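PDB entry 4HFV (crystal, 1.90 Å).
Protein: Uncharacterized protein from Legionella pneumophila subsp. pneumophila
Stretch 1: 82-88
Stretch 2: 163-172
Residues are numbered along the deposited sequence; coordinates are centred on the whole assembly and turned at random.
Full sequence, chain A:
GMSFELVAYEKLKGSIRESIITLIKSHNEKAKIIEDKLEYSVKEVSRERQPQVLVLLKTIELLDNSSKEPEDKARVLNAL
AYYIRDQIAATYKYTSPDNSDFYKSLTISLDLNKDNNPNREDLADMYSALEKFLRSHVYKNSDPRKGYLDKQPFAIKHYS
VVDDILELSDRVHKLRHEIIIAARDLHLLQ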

ATOM      1  N   TYR A  82      -6.494  -9.270 -16.871  1.00 13.77           N
ATOM      2  CA  TYR A  82      -5.136  -9.751 -16.648  1.00 11.36           C
ATOM      3  C   TYR A  82      -5.066 -10.627 -15.411  1.00 18.39           C
ATOM      4  O   TYR A  82      -4.479 -11.690 -15.443  1.00  9.58           O
ATOM      5  N   TYR A  83      -5.697 -10.179 -14.327  1.00 14.30           N
ATOM      6  CA  TYR A  83      -5.731 -10.936 -13.072  1.00 16.70           C
ATOM      7  C   TYR A  83      -6.397 -12.309 -13.231  1.00 13.93           C
ATOM      8  O   TYR A  83      -5.904 -13.336 -12.750  1.00 10.22           O
ATOM      9  N   ILE A  84      -7.548 -12.341 -13.877  1.00 12.90           N
ATOM     10  CA  ILE A  84      -8.217 -13.624 -14.043  1.00  9.23           C
ATOM     11  C   ILE A  84      -7.411 -14.533 -14.948  1.00 13.48           C
ATOM     12  O   ILE A  84      -7.310 -15.729 -14.690  1.00 12.44           O
ATOM     13  N   ARG A  85      -6.820 -13.978 -16.011  1.00  9.13           N
ATOM     14  CA  ARG A  85      -5.880 -14.751 -16.851  1.00  8.43           C
ATOM     15  C   ARG A  85      -4.767 -15.394 -15.992  1.00 11.94           C
ATOM     16  O   ARG A  85      -4.455 -16.582 -16.112  1.00 11.21           O
ATOM     17  N   ASP A  86      -4.160 -14.615 -15.100  1.00 14.39           N
ATOM     18  CA  ASP A  86      -3.094 -15.146 -14.271  1.00 12.28           C
ATOM     19  C   ASP A  86      -3.595 -16.255 -13.319  1.00 15.56           C
ATOM     20  O   ASP A  86      -2.920 -17.261 -13.058  1.00 13.39           O
ATOM     21  N   GLN A  87      -4.799 -16.065 -12.828  1.00  8.64           N
ATOM     22  CA  GLN A  87      -5.442 -17.044 -11.961  1.00 13.34           C
ATOM     23  C   GLN A  87      -5.629 -18.390 -12.665  1.00 13.51           C
ATOM     24  O   GLN A  87      -5.424 -19.459 -12.081  1.00 14.60           O
ATOM     25  N   ILE A  88      -5.973 -18.337 -13.939  1.00 13.55           N
ATOM     26  CA  ILE A  88      -6.093 -19.551 -14.741  1.00 15.99           C
ATOM     27  C   ILE A  88      -4.726 -20.171 -15.006  1.00  7.50           C
ATOM     28  O   ILE A  88      -4.566 -21.380 -14.905  1.00 16.36           O
ATOM     29  N   ASP A 163     -11.274 -11.709  -0.278  1.00 17.01           N
ATOM     30  CA  ASP A 163     -10.075 -12.488  -0.585  1.00 16.51           C
ATOM     31  C   ASP A 163      -9.330 -11.844  -1.756  1.00 20.32           C
ATOM     32  O   ASP A 163      -8.123 -11.726  -1.749  1.00 13.70           O
ATOM     33  N   ASP A 164     -10.074 -11.429  -2.767  1.00 13.25           N
ATOM     34  CA  ASP A 164      -9.480 -10.762  -3.919  1.00 15.02           C
ATOM     35  C   ASP A 164      -8.847  -9.396  -3.580  1.00 20.28           C
ATOM     36  O   ASP A 164      -7.750  -9.069  -4.047  1.00 14.98           O
ATOM     37  N   ILE A 165      -9.514  -8.599  -2.755  1.00 13.64           N
ATOM     38  CA  ILE A 165      -8.917  -7.338  -2.286  1.00 15.71           C
ATOM     39  C   ILE A 165      -7.587  -7.552  -1.551  1.00 17.16           C
ATOM     40  O   ILE A 165      -6.598  -6.884  -1.864  1.00 13.51           O
ATOM     41  N   LEU A 166      -7.543  -8.510  -0.619  1.00 11.94           N
ATOM     42  CA  LEU A 166      -6.307  -8.844   0.083  1.00 12.80           C
ATOM     43  C   LEU A 166      -5.224  -9.326  -0.869  1.00 13.56           C
ATOM     44  O   LEU A 166      -4.077  -8.889  -0.789  1.00 12.19           O
ATOM     45  N   GLU A 167      -5.598 -10.210  -1.794  1.00 16.71           N
ATOM     46  CA  GLU A 167      -4.621 -10.743  -2.727  1.00 14.90           C
ATOM     47  C   GLU A 167      -4.061  -9.615  -3.613  1.00  9.32           C
ATOM     48  O   GLU A 167      -2.856  -9.508  -3.795  1.00 11.27           O
ATOM     49  N   LEU A 168      -4.940  -8.775  -4.149  1.00 12.84           N
ATOM     50  CA  LEU A 168      -4.534  -7.670  -5.001  1.00  9.36           C
ATOM     51  C   LEU A 168      -3.630  -6.720  -4.217  1.00 17.40           C
ATOM     52  O   LEU A 168      -2.608  -6.222  -4.719  1.00 14.18           O
ATOM     53  N   SER A 169      -3.996  -6.499  -2.967  1.00 12.89           N
ATOM     54  CA  SER A 169      -3.184  -5.675  -2.106  1.00 11.59           C
ATOM     55  C   SER A 169      -1.812  -6.310  -1.869  1.00 12.65           C
ATOM     56  O   SER A 169      -0.785  -5.633  -1.922  1.00 12.60           O
ATOM     57  N   ASP A 170      -1.768  -7.626  -1.696  1.00 13.77           N
ATOM     58  CA  ASP A 170      -0.483  -8.268  -1.530  1.00 13.49           C
ATOM     59  C   ASP A 170       0.388  -8.117  -2.773  1.00 11.88           C
ATOM     60  O   ASP A 170       1.599  -7.883  -2.672  1.00 14.83           O
ATOM     61  N   ARG A 171      -0.195  -8.295  -3.960  1.00 11.42           N
ATOM     62  CA  ARG A 171       0.610  -8.210  -5.167  1.00 13.83           C
ATOM     63  C   ARG A 171       1.159  -6.810  -5.386  1.00 17.57           C
ATOM     64  O   ARG A 171       2.327  -6.635  -5.756  1.00 16.49           O
ATOM     65  N   VAL A 172       0.303  -5.812  -5.187  1.00 13.16           N
ATOM     66  CA  VAL A 172       0.726  -4.425  -5.248  1.00 14.33           C
ATOM     67  C   VAL A 172       1.873  -4.185  -4.253  1.00 18.46           C
ATOM     68  O   VAL A 172       2.899  -3.608  -4.629  1.00 15.20           O
TER

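Two helices cross almost at right angles, their axes no closer than 13.0 Å, and the side chains that bridge the gap bury 303 Å² in all. Tyr83 does most of the packing. Its CA-to-CB bond points toward the other helix, and with chi1 t the ring enters a hole formed by Asp164, Glu167, Leu168 and Arg171. Leu168 (m, t) starts sideways, but its end reaches the ring face in a CH-pi contact, CD2 lying 3.8 Å from the centroid of the Tyr83 ring, nearly on its normal. At the ring edge, Tyr83 CE1 lies 3.7 Å from Arg171 CZ, over one face of the guanidinium.

Hydrogen bonding finishes the knob: Tyr83 OH donates to Asp164 OD1 at 2.8 Å, giving the buried phenol tip an acceptor.

The charged pairs lie beside one edge of the ring and share Arg171. The CA-to-CB bonds of Arg171 (m, t, t) and Asp86 (t) both point toward the opposite stretch, and Arg171 NH1 forms a salt bridge with Asp86 OD2 at 2.8 Å. One turn earlier on its own helix, Glu167 (t, p) holds the same guanidinium, OE2 to Arg171 NE at 2.6 Å.

Water extends the polar network. One molecule links Asp86 OD2 with Arg171 NH2; another joins Gln87 OE1 to Asp164 OD2, while a third donates to Asp164 OD1 and weakly accepts from Gln87 NE2.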

ATOM      1  CB  TYR A  82      -4.153  -8.589 -16.521  1.00 13.09           C
ATOM      2  CG  TYR A  82      -2.728  -9.072 -16.562  1.00 11.99           C
ATOM      3  CD1 TYR A  82      -2.111  -9.491 -15.404  1.00 14.10           C
ATOM      4  CD2 TYR A  82      -2.023  -9.178 -17.774  1.00 14.96           C
ATOM      5  CE1 TYR A  82      -0.812  -9.951 -15.412  1.00 13.93           C
ATOM      6  CE2 TYR A  82      -0.726  -9.648 -17.798  1.00 26.47           C
ATOM      7  CZ  TYR A  82      -0.132 -10.035 -16.605  1.00 25.98           C
ATOM      8  OH  TYR A  82       1.157 -10.498 -16.557  1.00 21.57           O
ATOM      9  CB  TYR A  83      -6.451 -10.072 -12.008  1.00 14.63           C
ATOM     10  CG  TYR A  83      -6.511 -10.642 -10.597  1.00 18.72           C
ATOM     11  CD1 TYR A  83      -5.377 -11.086  -9.936  1.00 13.95           C
ATOM     12  CD2 TYR A  83      -7.723 -10.678  -9.907  1.00 14.37           C
ATOM     13  CE1 TYR A  83      -5.468 -11.561  -8.623  1.00 14.04           C
ATOM     14  CE2 TYR A  83      -7.827 -11.157  -8.634  1.00 13.02           C
ATOM     15  CZ  TYR A  83      -6.717 -11.602  -7.990  1.00 16.05           C
ATOM     16  OH  TYR A  83      -6.875 -12.095  -6.712  1.00 20.13           O
ATOM     17  CB  ILE A  84      -9.644 -13.469 -14.584  1.00 15.82           C
ATOM     18  CG1 ILE A  84     -10.552 -12.999 -13.440  1.00 12.87           C
ATOM     19  CG2 ILE A  84     -10.117 -14.804 -15.163  1.00 13.57           C
ATOM     20  CD1 ILE A  84     -11.837 -12.425 -13.907  1.00 14.09           C
ATOM     21  CB  ARG A  85      -5.243 -13.832 -17.911  1.00 11.09           C
ATOM     22  CG  ARG A  85      -4.233 -14.496 -18.874  1.00 10.97           C
ATOM     23  CD  ARG A  85      -3.867 -13.555 -20.025  1.00 17.85           C
ATOM     24  NE  ARG A  85      -2.827 -14.078 -20.925  1.00 16.71           N
ATOM     25  CZ  ARG A  85      -1.523 -14.015 -20.678  1.00 18.15           C
ATOM     26  NH1 ARG A  85      -1.103 -13.457 -19.570  1.00 14.57           N
ATOM     27  NH2 ARG A  85      -0.628 -14.471 -21.557  1.00 15.64           N
ATOM     28  CB  ASP A  86      -2.499 -14.000 -13.466  1.00 13.87           C
ATOM     29  CG  ASP A  86      -1.226 -14.403 -12.751  1.00 19.10           C
ATOM     30  OD1 ASP A  86      -0.256 -14.705 -13.443  1.00 20.50           O
ATOM     31  OD2 ASP A  86      -1.207 -14.407 -11.501  1.00 21.84           O
ATOM     32  CB  GLN A  87      -6.748 -16.489 -11.441  1.00 15.91           C
ATOM     33  CG  GLN A  87      -6.501 -15.453 -10.325  1.00 13.57           C
ATOM     34  CD  GLN A  87      -7.741 -14.897  -9.674  1.00 21.80           C
ATOM     35  OE1 GLN A  87      -8.682 -14.490 -10.335  1.00 19.97           O
ATOM     36  NE2 GLN A  87      -7.720 -14.831  -8.328  1.00 32.24           N
ATOM     37  CB  ILE A  88      -6.830 -19.269 -16.046  1.00 11.80           C
ATOM     38  CG1 ILE A  88      -8.246 -18.778 -15.738  1.00  9.80           C
ATOM     39  CG2 ILE A  88      -6.911 -20.527 -16.912  1.00  9.23           C
ATOM     40  CD1 ILE A  88      -9.051 -18.349 -16.999  1.00 12.24           C
ATOM     41  CB  ASP A 163     -10.429 -13.923  -0.956  1.00 20.54           C
ATOM     42  CG  ASP A 163     -10.687 -14.802   0.266  1.00 29.36           C
ATOM     43  OD1 ASP A 163     -10.369 -14.389   1.403  1.00 24.32           O
ATOM     44  OD2 ASP A 163     -11.200 -15.911   0.077  1.00 31.53           O
ATOM     45  CB  ASP A 164     -10.542 -10.623  -5.039  1.00 11.96           C
ATOM     46  CG  ASP A 164     -10.339 -11.612  -6.165  1.00 17.64           C
ATOM     47  OD1 ASP A 164      -9.545 -12.584  -6.037  1.00 17.96           O
ATOM     48  OD2 ASP A 164     -11.044 -11.423  -7.178  1.00 20.83           O
ATOM     49  CB  ILE A 165      -9.906  -6.571  -1.443  1.00 12.98           C
ATOM     50  CG1 ILE A 165     -10.992  -6.009  -2.363  1.00 14.35           C
ATOM     51  CG2 ILE A 165      -9.208  -5.395  -0.661  1.00 15.68           C
ATOM     52  CD1 ILE A 165     -12.305  -5.694  -1.660  1.00 13.80           C
ATOM     53  CB  LEU A 166      -6.565  -9.936   1.131  1.00 20.41           C
ATOM     54  CG  LEU A 166      -7.505  -9.496   2.273  1.00 23.41           C
ATOM     55  CD1 LEU A 166      -8.042 -10.673   3.011  1.00 19.67           C
ATOM     56  CD2 LEU A 166      -6.796  -8.538   3.237  1.00 23.64           C
ATOM     57  CB  GLU A 167      -5.232 -11.843  -3.584  1.00 15.78           C
ATOM     58  CG  GLU A 167      -4.342 -12.261  -4.772  1.00 17.18           C
ATOM     59  CD  GLU A 167      -3.072 -12.962  -4.376  1.00 33.74           C
ATOM     60  OE1 GLU A 167      -3.076 -13.702  -3.359  1.00 32.08           O
ATOM     61  OE2 GLU A 167      -2.060 -12.765  -5.084  1.00 31.21           O
ATOM     62  CB  LEU A 168      -5.763  -6.940  -5.554  1.00 12.78           C
ATOM     63  CG  LEU A 168      -6.491  -7.733  -6.686  1.00 10.53           C
ATOM     64  CD1 LEU A 168      -7.810  -7.105  -6.966  1.00 11.45           C
ATOM     65  CD2 LEU A 168      -5.635  -7.713  -7.942  1.00 12.47           C
ATOM     66  CB  SER A 169      -3.947  -5.435  -0.802  1.00 21.42           C
ATOM     67  OG  SER A 169      -3.081  -5.022   0.178  1.00 31.11           O
ATOM     68  CB  ASP A 170      -0.629  -9.751  -1.216  1.00 14.94           C
ATOM     69  CG  ASP A 170      -1.264 -10.015   0.122  1.00 28.61           C
ATOM     70  OD1 ASP A 170      -1.251  -9.110   0.981  1.00 22.49           O
ATOM     71  OD2 ASP A 170      -1.741 -11.155   0.323  1.00 21.51           O
ATOM     72  CB  ARG A 171      -0.206  -8.660  -6.386  1.00 10.23           C
ATOM     73  CG  ARG A 171      -0.631 -10.087  -6.311  1.00 10.48           C
ATOM     74  CD  ARG A 171      -1.463 -10.471  -7.578  1.00 13.70           C
ATOM     75  NE  ARG A 171      -1.854 -11.875  -7.513  1.00 15.56           N
ATOM     76  CZ  ARG A 171      -1.946 -12.685  -8.552  1.00 20.28           C
ATOM     77  NH1 ARG A 171      -1.656 -12.244  -9.772  1.00 17.69           N
ATOM     78  NH2 ARG A 171      -2.311 -13.941  -8.360  1.00 22.38           N
ATOM     79  CB  VAL A 172      -0.456  -3.459  -4.930  1.00 14.81           C
ATOM     80  CG1 VAL A 172       0.009  -2.021  -4.729  1.00 13.62           C
ATOM     81  CG2 VAL A 172      -1.483  -3.510  -6.016  1.00 11.71           C
TER
HETATM   82  O   HOH W   1      -2.783 -16.184  -9.821  1.00 28.64           O
HETATM   83  O   HOH W   2     -10.807 -15.131  -6.736  1.00 21.98           O
HETATM   84  O   HOH W   3     -11.162 -12.969  -9.500  1.00 24.99           O